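Local coordinates for anthrone oxidase-like protein (Streptomyces ambofaciens, PDB 5F9P) that is an oxygenase, probably a monooxygenase, that cleaves a C-C bond in the oxidative ring-B opening of atypical angucycline biosynthesis, at residues L15-T20 against T90-L95; R119-V124 against Y177-S182; T123-F128 against N219-V224. All blocks are in the same frame, centred on the assembly; numbering follows the deposited sequence.

Interaction 1: residues L15-T20 against T90-L95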
loop_
_atom_site.group_PDB
_atom_site.type_symbol
_atom_site.label_atom_id
_atom_site.label_comp_id
_atom_site.label_asym_id
_atom_site.label_seq_id
_atom_site.Cartn_x
_atom_site.Cartn_y
_atom_site.Cartn_z
ATOM N N LEU A 15 -5.902 0.763 4.752
ATOM C CA LEU A 15 -6.248 1.923 3.950
ATOM C C LEU A 15 -7.374 2.711 4.608
ATOM O O LEU A 15 -8.434 2.161 4.909
ATOM C CB LEU A 15 -6.689 1.460 2.559
ATOM C CG LEU A 15 -7.263 2.541 1.637
ATOM C CD1 LEU A 15 -6.193 3.582 1.319
ATOM C CD2 LEU A 15 -7.815 1.905 0.367
ATOM N N PHE A 16 -7.133 3.998 4.832
ATOM C CA PHE A 16 -8.105 4.866 5.472
ATOM C C PHE A 16 -8.386 6.086 4.586
ATOM O O PHE A 16 -7.460 6.703 4.057
ATOM C CB PHE A 16 -7.562 5.347 6.813
ATOM C CG PHE A 16 -7.125 4.237 7.731
ATOM C CD1 PHE A 16 -8.048 3.582 8.529
ATOM C CD2 PHE A 16 -5.795 3.865 7.807
ATOM C CE1 PHE A 16 -7.659 2.561 9.371
ATOM C CE2 PHE A 16 -5.390 2.855 8.660
ATOM C CZ PHE A 16 -6.327 2.199 9.445
ATOM N N THR A 17 -9.660 6.420 4.423
ATOM C CA THR A 17 -10.055 7.639 3.722
ATOM C C THR A 17 -10.713 8.577 4.730
ATOM O O THR A 17 -11.327 8.131 5.699
ATOM C CB THR A 17 -11.048 7.350 2.562
ATOM O OG1 THR A 17 -12.249 6.768 3.088
ATOM C CG2 THR A 17 -10.434 6.387 1.567
ATOM N N THR A 18 -10.568 9.875 4.521
ATOM C CA THR A 18 -11.223 10.844 5.382
ATOM C C THR A 18 -11.565 12.111 4.592
ATOM O O THR A 18 -11.211 12.222 3.423
ATOM C CB THR A 18 -10.357 11.170 6.613
ATOM O OG1 THR A 18 -11.144 11.887 7.575
ATOM C CG2 THR A 18 -9.135 11.983 6.218
ATOM N N ASP A 19 -12.246 13.068 5.223
ATOM C CA ASP A 19 -12.766 14.210 4.467
ATOM C C ASP A 19 -12.220 15.598 4.835
ATOM O O ASP A 19 -12.631 16.591 4.237
ATOM C CB ASP A 19 -14.303 14.219 4.483
ATOM C CG ASP A 19 -14.876 14.309 5.883
ATOM O OD1 ASP A 19 -14.096 14.407 6.861
ATOM O OD2 ASP A 19 -16.119 14.297 6.006
ATOM N N THR A 20 -11.306 15.676 5.801
ATOM C CA THR A 20 -10.639 16.941 6.105
ATOM C C THR A 20 -9.171 16.697 6.391
ATOM O O THR A 20 -8.793 15.617 6.855
ATOM C CB THR A 20 -11.254 17.688 7.331
ATOM O OG1 THR A 20 -10.850 17.051 8.550
ATOM C CG2 THR A 20 -12.769 17.727 7.256
ATOM N N THR A 90 -12.710 8.731 10.005
ATOM C CA THR A 90 -12.593 8.203 8.647
ATOM C C THR A 90 -13.947 8.102 7.959
ATOM O O THR A 90 -14.992 8.029 8.608
ATOM C CB THR A 90 -11.944 6.797 8.631
ATOM O OG1 THR A 90 -12.718 5.901 9.437
ATOM C CG2 THR A 90 -10.518 6.847 9.165
ATOM N N THR A 91 -13.921 8.100 6.633
ATOM C CA THR A 91 -15.119 7.855 5.859
ATOM C C THR A 91 -15.145 6.396 5.433
ATOM O O THR A 91 -16.200 5.851 5.107
ATOM C CB THR A 91 -15.169 8.767 4.628
ATOM O OG1 THR A 91 -13.898 8.720 3.965
ATOM C CG2 THR A 91 -15.476 10.221 5.051
ATOM N N SER A 92 -13.976 5.765 5.432
ATOM C CA SER A 92 -13.892 4.321 5.214
ATOM C C SER A 92 -12.604 3.717 5.778
ATOM O O SER A 92 -11.588 4.406 5.961
ATOM C CB SER A 92 -14.007 3.973 3.726
ATOM O OG SER A 92 -12.814 4.305 3.027
ATOM N N ILE A 93 -12.662 2.415 6.027
ATOM C CA ILE A 93 -11.542 1.643 6.538
ATOM C C ILE A 93 -11.485 0.326 5.777
ATOM O O ILE A 93 -12.483 -0.398 5.707
ATOM C CB ILE A 93 -11.752 1.312 8.018
ATOM C CG1 ILE A 93 -11.695 2.581 8.871
ATOM C CG2 ILE A 93 -10.744 0.260 8.484
ATOM C CD1 ILE A 93 -12.238 2.374 10.286
ATOM N N ARG A 94 -10.330 0.019 5.203
ATOM C CA ARG A 94 -10.119 -1.268 4.552
ATOM C C ARG A 94 -8.808 -1.864 5.037
ATOM O O ARG A 94 -7.742 -1.266 4.858
ATOM C CB ARG A 94 -10.095 -1.128 3.027
ATOM C CG ARG A 94 -11.479 -1.055 2.385
ATOM C CD ARG A 94 -11.714 0.284 1.742
ATOM N NE ARG A 94 -11.949 0.162 0.306
ATOM C CZ ARG A 94 -11.902 1.177 -0.555
ATOM N NH1 ARG A 94 -11.603 2.406 -0.133
ATOM N NH2 ARG A 94 -12.132 0.956 -1.845
ATOM N N LEU A 95 -8.893 -3.033 5.663
ATOM C CA LEU A 95 -7.708 -3.699 6.179
ATOM C C LEU A 95 -7.489 -4.921 5.319
ATOM O O LEU A 95 -8.242 -5.903 5.412
ATOM C CB LEU A 95 -7.894 -4.105 7.645
ATOM C CG LEU A 95 -8.531 -3.114 8.620
ATOM C CD1 LEU A 95 -8.717 -3.802 9.970
ATOM C CD2 LEU A 95 -7.714 -1.834 8.782
HETATM O O HOH W 1 -10.630 2.777 3.037
#
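T17, T91 and S92 each hold their hydroxyl between the backbone N and the carbonyl carbon (chi1 62°, 48° and 74°), and the three oxygens meet on the face of the sheet that carries T17 and S92. T17 OG1 is gripped from two residues, by hydrogen bonds to S92 OG (2.5 Å) and T91 OG1 (2.7 Å), in which either partner could donate. A water carries the chain onward, bonding to S92 OG, donating to L15 O and weakly accepting from R94 NH1. On this same face L15 runs alongside R94 and lays CD2 over one face of the guanidinium, 3.9 Å from NH1. F16 and I93 project to the other face, where I93 CG1 sits at the edge of the F16 ring, 3.8 Å from CD1; F86 of helix 76-88 and L27 of helix 21-37 also pack against F16. In the backbone, L15 and R94 exchange two bonds, L15 N to R94 O measuring 2.7 Å. T17 N then bonds to S92 O (3.2 Å), whereas T17 O receives T91 N (2.8 Å). Two residues, T91 and S92, thus face T17: a classic beta bulge in the antiparallel seam that closes the eight-stranded barrel between strands 10-17 and 92-105.

Interaction 2: residues R119-V124 against Y177-S182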
loop_
_atom_site.group_PDB
_atom_site.type_symbol
_atom_site.label_atom_id
_atom_site.label_comp_id
_atom_site.label_asym_id
_atom_site.label_seq_id
_atom_site.Cartn_x
_atom_site.Cartn_y
_atom_site.Cartn_z
ATOM N N ARG A 119 13.712 8.020 1.708
ATOM C CA ARG A 119 13.898 7.891 0.266
ATOM C C ARG A 119 13.249 9.027 -0.514
ATOM O O ARG A 119 13.577 9.276 -1.677
ATOM C CB ARG A 119 13.291 6.581 -0.224
ATOM C CG ARG A 119 13.524 5.388 0.666
ATOM C CD ARG A 119 13.148 4.122 -0.087
ATOM N NE ARG A 119 14.243 3.642 -0.921
ATOM C CZ ARG A 119 14.316 3.759 -2.247
ATOM N NH1 ARG A 119 13.353 4.350 -2.950
ATOM N NH2 ARG A 119 15.375 3.273 -2.874
ATOM N N ASP A 120 12.288 9.688 0.114
ATOM C CA ASP A 120 11.467 10.667 -0.589
ATOM C C ASP A 120 10.790 10.107 -1.845
ATOM O O ASP A 120 10.656 10.793 -2.858
ATOM C CB ASP A 120 12.278 11.912 -0.915
ATOM C CG ASP A 120 12.588 12.722 0.316
ATOM O OD1 ASP A 120 11.910 12.507 1.347
ATOM O OD2 ASP A 120 13.501 13.569 0.256
ATOM N N ASP A 121 10.347 8.861 -1.760
ATOM C CA ASP A 121 9.544 8.263 -2.816
ATOM C C ASP A 121 8.171 8.907 -2.895
ATOM O O ASP A 121 7.415 8.861 -1.915
ATOM C CB ASP A 121 9.346 6.789 -2.509
ATOM C CG ASP A 121 10.639 6.013 -2.565
ATOM O OD1 ASP A 121 11.318 6.106 -3.608
ATOM O OD2 ASP A 121 10.974 5.322 -1.577
ATOM N N TYR A 122 7.833 9.489 -4.045
ATOM C CA TYR A 122 6.434 9.826 -4.322
ATOM C C TYR A 122 5.695 8.512 -4.597
ATOM O O TYR A 122 6.021 7.783 -5.540
ATOM C CB TYR A 122 6.289 10.805 -5.492
ATOM C CG TYR A 122 4.891 11.392 -5.606
ATOM C CD1 TYR A 122 4.483 12.411 -4.757
ATOM C CD2 TYR A 122 3.972 10.903 -6.538
ATOM C CE1 TYR A 122 3.210 12.944 -4.831
ATOM C CE2 TYR A 122 2.693 11.435 -6.618
ATOM C CZ TYR A 122 2.322 12.463 -5.765
ATOM O OH TYR A 122 1.053 13.003 -5.820
ATOM N N THR A 123 4.728 8.188 -3.743
ATOM C CA THR A 123 4.166 6.843 -3.733
ATOM C C THR A 123 2.768 6.835 -4.308
ATOM O O THR A 123 1.910 7.641 -3.923
ATOM C CB THR A 123 4.193 6.237 -2.306
ATOM O OG1 THR A 123 5.560 6.095 -1.883
ATOM C CG2 THR A 123 3.508 4.849 -2.267
ATOM N N VAL A 124 2.546 5.915 -5.236
ATOM C CA VAL A 124 1.296 5.859 -5.991
ATOM C C VAL A 124 0.595 4.516 -5.760
ATOM O O VAL A 124 1.192 3.455 -5.926
ATOM C CB VAL A 124 1.573 6.093 -7.498
ATOM C CG1 VAL A 124 0.281 6.037 -8.322
ATOM C CG2 VAL A 124 2.274 7.425 -7.686
ATOM N N TYR A 177 1.361 -0.796 -6.318
ATOM C CA TYR A 177 2.044 0.135 -5.409
ATOM C C TYR A 177 3.375 0.511 -6.054
ATOM O O TYR A 177 4.249 -0.338 -6.201
ATOM C CB TYR A 177 2.259 -0.547 -4.049
ATOM C CG TYR A 177 3.024 0.243 -3.001
ATOM C CD1 TYR A 177 4.410 0.302 -3.020
ATOM C CD2 TYR A 177 2.354 0.910 -1.976
ATOM C CE1 TYR A 177 5.115 1.017 -2.048
ATOM C CE2 TYR A 177 3.040 1.618 -1.009
ATOM C CZ TYR A 177 4.420 1.670 -1.044
ATOM O OH TYR A 177 5.098 2.379 -0.070
ATOM N N SER A 178 3.511 1.766 -6.481
ATOM C CA SER A 178 4.705 2.210 -7.189
ATOM C C SER A 178 5.401 3.425 -6.551
ATOM O O SER A 178 4.775 4.220 -5.845
ATOM C CB SER A 178 4.409 2.470 -8.679
ATOM O OG SER A 178 3.420 3.466 -8.894
ATOM N N GLN A 179 6.700 3.546 -6.814
ATOM C CA GLN A 179 7.524 4.646 -6.317
ATOM C C GLN A 179 8.094 5.492 -7.461
ATOM O O GLN A 179 8.560 4.952 -8.471
ATOM C CB GLN A 179 8.688 4.102 -5.489
ATOM C CG GLN A 179 8.267 3.285 -4.281
ATOM C CD GLN A 179 9.456 2.660 -3.575
ATOM O OE1 GLN A 179 10.412 2.223 -4.216
ATOM N NE2 GLN A 179 9.407 2.630 -2.249
ATOM N N TRP A 180 8.087 6.813 -7.275
ATOM C CA TRP A 180 8.478 7.754 -8.315
ATOM C C TRP A 180 9.431 8.828 -7.753
ATOM O O TRP A 180 9.468 9.051 -6.539
ATOM C CB TRP A 180 7.216 8.400 -8.904
ATOM C CG TRP A 180 6.316 7.394 -9.567
ATOM C CD1 TRP A 180 5.385 6.584 -8.966
ATOM C CD2 TRP A 180 6.271 7.095 -10.961
ATOM N NE1 TRP A 180 4.765 5.796 -9.913
ATOM C CE2 TRP A 180 5.305 6.080 -11.143
ATOM C CE3 TRP A 180 6.969 7.577 -12.078
ATOM C CZ2 TRP A 180 5.011 5.548 -12.397
ATOM C CZ3 TRP A 180 6.675 7.043 -13.330
ATOM C CH2 TRP A 180 5.702 6.041 -13.473
ATOM N N ASP A 181 10.199 9.481 -8.630
ATOM C CA ASP A 181 11.145 10.517 -8.205
ATOM C C ASP A 181 10.442 11.687 -7.561
ATOM O O ASP A 181 10.982 12.327 -6.663
ATOM C CB ASP A 181 11.958 11.059 -9.388
ATOM C CG ASP A 181 13.077 10.131 -9.806
ATOM O OD1 ASP A 181 13.374 9.197 -9.035
ATOM O OD2 ASP A 181 13.667 10.342 -10.900
ATOM N N SER A 182 9.251 11.993 -8.060
ATOM C CA SER A 182 8.536 13.188 -7.654
ATOM C C SER A 182 7.088 13.145 -8.113
ATOM O O SER A 182 6.723 12.331 -8.959
ATOM C CB SER A 182 9.201 14.421 -8.262
ATOM O OG SER A 182 9.169 14.363 -9.679
HETATM O O HOH W 2 12.570 12.413 -4.097
HETATM O O HOH W 3 7.058 4.136 -0.961
HETATM O O HOH W 4 0.763 2.338 -8.593
#
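Y122 and V124 carry the backbone bonding, each exchanging two hydrogen bonds with its partner, W180 and S178 respectively. The V124-S178 pair is nearly straight, with V124 N 2.9 Å from S178 O, while the W180 N to Y122 O bond is clearly bent at 136°. Between these pairs T123 faces Q179 as a non-hydrogen-bonded pair.

Apolar contacts lie on both faces. T123 CG2, placed anti to the backbone N, reaches the phenol of Y177 at CE2 (3.5 Å). V124 CG2 touches W180 CD1, also at 3.5 Å, and the indole is held by its own strand, NE1 donating to S178 OG (2.9 Å).

Among the polar side chains, the D121 carboxylate stacks on the Q179 amide, their planes 21° apart and D121 CG 3.7 Å from Q179 CD, without a hydrogen bond. Q179 NE2 instead donates to E114 O. D121 OD1 forms salt bridges with R119 NH1 (2.8 Å) and with R156, charges that would probably keep the carboxylate ionised.

Waters fill in the rest: one joins T123 OG1 (2.6 Å), Y177 OH and Q179 NE2, another spans V124 O and S178 OG, and a third ties D120 O to D181 O.

Around the contact, Y177 OH bonds to H49 of strand 43-51, and strand 155-167 flanks strand 172-180 on its far edge. Helix 183-190, capped at its start by S182 OG, sends W186 and Y189 against the W180 ring.

Interaction 3: residues T123-F128 against N219-V224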
loop_
_atom_site.group_PDB
_atom_site.type_symbol
_atom_site.label_atom_id
_atom_site.label_comp_id
_atom_site.label_asym_id
_atom_site.label_seq_id
_atom_site.Cartn_x
_atom_site.Cartn_y
_atom_site.Cartn_z
ATOM N N THR A 123 4.728 8.188 -3.743
ATOM C CA THR A 123 4.166 6.843 -3.733
ATOM C C THR A 123 2.768 6.835 -4.308
ATOM O O THR A 123 1.910 7.641 -3.923
ATOM C CB THR A 123 4.193 6.237 -2.306
ATOM O OG1 THR A 123 5.560 6.095 -1.883
ATOM C CG2 THR A 123 3.508 4.849 -2.267
ATOM N N VAL A 124 2.546 5.915 -5.236
ATOM C CA VAL A 124 1.296 5.859 -5.991
ATOM C C VAL A 124 0.595 4.516 -5.760
ATOM O O VAL A 124 1.192 3.455 -5.926
ATOM C CB VAL A 124 1.573 6.093 -7.498
ATOM C CG1 VAL A 124 0.281 6.037 -8.322
ATOM C CG2 VAL A 124 2.274 7.425 -7.686
ATOM N N PHE A 125 -0.675 4.575 -5.368
ATOM C CA PHE A 125 -1.402 3.407 -4.880
ATOM C C PHE A 125 -2.767 3.257 -5.560
ATOM O O PHE A 125 -3.504 4.233 -5.714
ATOM C CB PHE A 125 -1.589 3.541 -3.362
ATOM C CG PHE A 125 -2.446 2.482 -2.752
ATOM C CD1 PHE A 125 -1.954 1.204 -2.552
ATOM C CD2 PHE A 125 -3.744 2.765 -2.366
ATOM C CE1 PHE A 125 -2.744 0.230 -1.980
ATOM C CE2 PHE A 125 -4.531 1.801 -1.796
ATOM C CZ PHE A 125 -4.035 0.522 -1.605
ATOM N N THR A 126 -3.089 2.031 -5.969
ATOM C CA THR A 126 -4.409 1.704 -6.494
ATOM C C THR A 126 -4.802 0.308 -6.054
ATOM O O THR A 126 -4.023 -0.635 -6.189
ATOM C CB THR A 126 -4.461 1.741 -8.046
ATOM O OG1 THR A 126 -4.067 3.035 -8.514
ATOM C CG2 THR A 126 -5.881 1.450 -8.534
ATOM N N VAL A 127 -6.011 0.177 -5.529
ATOM C CA VAL A 127 -6.579 -1.143 -5.276
ATOM C C VAL A 127 -7.688 -1.366 -6.291
ATOM O O VAL A 127 -8.629 -0.559 -6.378
ATOM C CB VAL A 127 -7.121 -1.287 -3.838
ATOM C CG1 VAL A 127 -7.977 -0.100 -3.469
ATOM C CG2 VAL A 127 -7.914 -2.586 -3.692
ATOM N N PHE A 128 -7.550 -2.433 -7.081
ATOM C CA PHE A 128 -8.531 -2.770 -8.119
ATOM C C PHE A 128 -9.394 -3.931 -7.664
ATOM O O PHE A 128 -8.881 -5.034 -7.437
ATOM C CB PHE A 128 -7.860 -3.241 -9.413
ATOM C CG PHE A 128 -6.813 -2.300 -9.975
ATOM C CD1 PHE A 128 -5.511 -2.341 -9.521
ATOM C CD2 PHE A 128 -7.124 -1.436 -11.010
ATOM C CE1 PHE A 128 -4.538 -1.503 -10.056
ATOM C CE2 PHE A 128 -6.166 -0.601 -11.548
ATOM C CZ PHE A 128 -4.863 -0.637 -11.076
ATOM N N ASN A 219 -4.784 6.676 -4.867
ATOM C CA ASN A 219 -4.349 7.877 -4.156
ATOM C C ASN A 219 -2.835 7.916 -4.213
ATOM O O ASN A 219 -2.199 6.931 -4.610
ATOM C CB ASN A 219 -4.876 7.904 -2.708
ATOM C CG ASN A 219 -4.805 9.315 -2.063
ATOM O OD1 ASN A 219 -4.498 10.304 -2.729
ATOM N ND2 ASN A 219 -5.099 9.394 -0.764
ATOM N N THR A 220 -2.259 9.055 -3.853
ATOM C CA THR A 220 -0.811 9.189 -3.836
ATOM C C THR A 220 -0.418 9.563 -2.419
ATOM O O THR A 220 -1.251 10.061 -1.665
ATOM C CB THR A 220 -0.332 10.268 -4.815
ATOM O OG1 THR A 220 -0.981 11.506 -4.501
ATOM C CG2 THR A 220 -0.676 9.874 -6.264
ATOM N N TYR A 221 0.837 9.327 -2.052
ATOM C CA TYR A 221 1.234 9.446 -0.644
ATOM C C TYR A 221 2.672 9.900 -0.491
ATOM O O TYR A 221 3.502 9.684 -1.374
ATOM C CB TYR A 221 1.122 8.089 0.070
ATOM C CG TYR A 221 -0.262 7.508 0.123
ATOM C CD1 TYR A 221 -1.141 7.836 1.152
ATOM C CD2 TYR A 221 -0.700 6.635 -0.863
ATOM C CE1 TYR A 221 -2.420 7.305 1.186
ATOM C CE2 TYR A 221 -1.980 6.102 -0.842
ATOM C CZ TYR A 221 -2.833 6.432 0.182
ATOM O OH TYR A 221 -4.110 5.896 0.202
ATOM N N GLN A 222 2.958 10.505 0.659
ATOM C CA GLN A 222 4.324 10.654 1.137
ATOM C C GLN A 222 4.522 9.663 2.288
ATOM O O GLN A 222 3.638 9.500 3.128
ATOM C CB GLN A 222 4.558 12.093 1.633
ATOM C CG GLN A 222 5.940 12.323 2.255
ATOM C CD GLN A 222 6.067 13.652 3.018
ATOM O OE1 GLN A 222 5.078 14.349 3.271
ATOM N NE2 GLN A 222 7.294 13.996 3.393
ATOM N N VAL A 223 5.662 8.987 2.339
ATOM C CA VAL A 223 5.924 8.117 3.486
ATOM C C VAL A 223 6.408 9.000 4.618
ATOM O O VAL A 223 7.344 9.764 4.429
ATOM C CB VAL A 223 6.987 7.044 3.200
ATOM C CG1 VAL A 223 7.352 6.305 4.506
ATOM C CG2 VAL A 223 6.489 6.064 2.140
ATOM N N VAL A 224 5.775 8.900 5.785
ATOM C CA VAL A 224 6.093 9.817 6.881
ATOM C C VAL A 224 6.663 9.142 8.128
ATOM O O VAL A 224 7.158 9.821 9.013
ATOM C CB VAL A 224 4.868 10.700 7.276
ATOM C CG1 VAL A 224 4.442 11.613 6.100
ATOM C CG2 VAL A 224 3.705 9.834 7.751
#
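T123, V124 and F125 pair with Y221, T220 and N219 in a buried antiparallel ladder that joins strands 122-130 and 217-228 near the centre of the chain, two neighbouring staves of the barrel. T123 and Y221 form one hydrogen-bonded pair, with T123 N 3.1 Å from Y221 O and Y221 N 2.7 Å from T123 O. F125 and N219 form the other; here F125 N bonds to N219 O (2.9 Å) and N219 N to F125 O. V124 and T220 lie between them as a non-hydrogen-bonded pair, and T220 CA adds a short CA-H...O approach to T123 O (3.1 Å). The short strand axes run at 140°, a strong twist, and the ladder runs on beyond the contact from V127 to Y217.

On the inward face Y221 and F125 cross obliquely. Y221 CG, anti to its carbonyl carbon (chi1 -62°), lays the ring so that its CE2 edge meets F125 CB, 3.6 Å away. L15 of strand 10-17 packs against both side chains. On the opposite face V124 CG2 and T220 CG2 point the same way, 4.1 Å apart.

Two buried polar side chains find partners: T220 OG1 bonds to Y122 OH and to D53 N, and N219 ND2 donates to S54 O. With backbone bonds joining the strands and hydrocarbon packing on both faces, the chemistry implies a joint held by shape and main-chain pairing, with no charged group across it.

Overall arrangement
All three contacts belong to one eight-stranded antiparallel barrel, consistent with the dimeric alpha-beta barrel family, here closed within a single chain. Interaction 1 comes first along the sequence and seals strands 10-17 and 92-105; interactions 2 and 3 then start from the same strand, 122-130, and bond its two edges to 172-180 and 217-228. Their centres lie about 8 Å apart. Interaction 1 is about 21 Å from interaction 2, centre to centre, without touching it, but meets interaction 3 across the barrel interior, L15 CD1 lying 3.3 Å from Y221 OH. Interaction 3 thus touches both others: it shares T123 and V124 with interaction 2 and meets interaction 1 through the side chains filling the barrel.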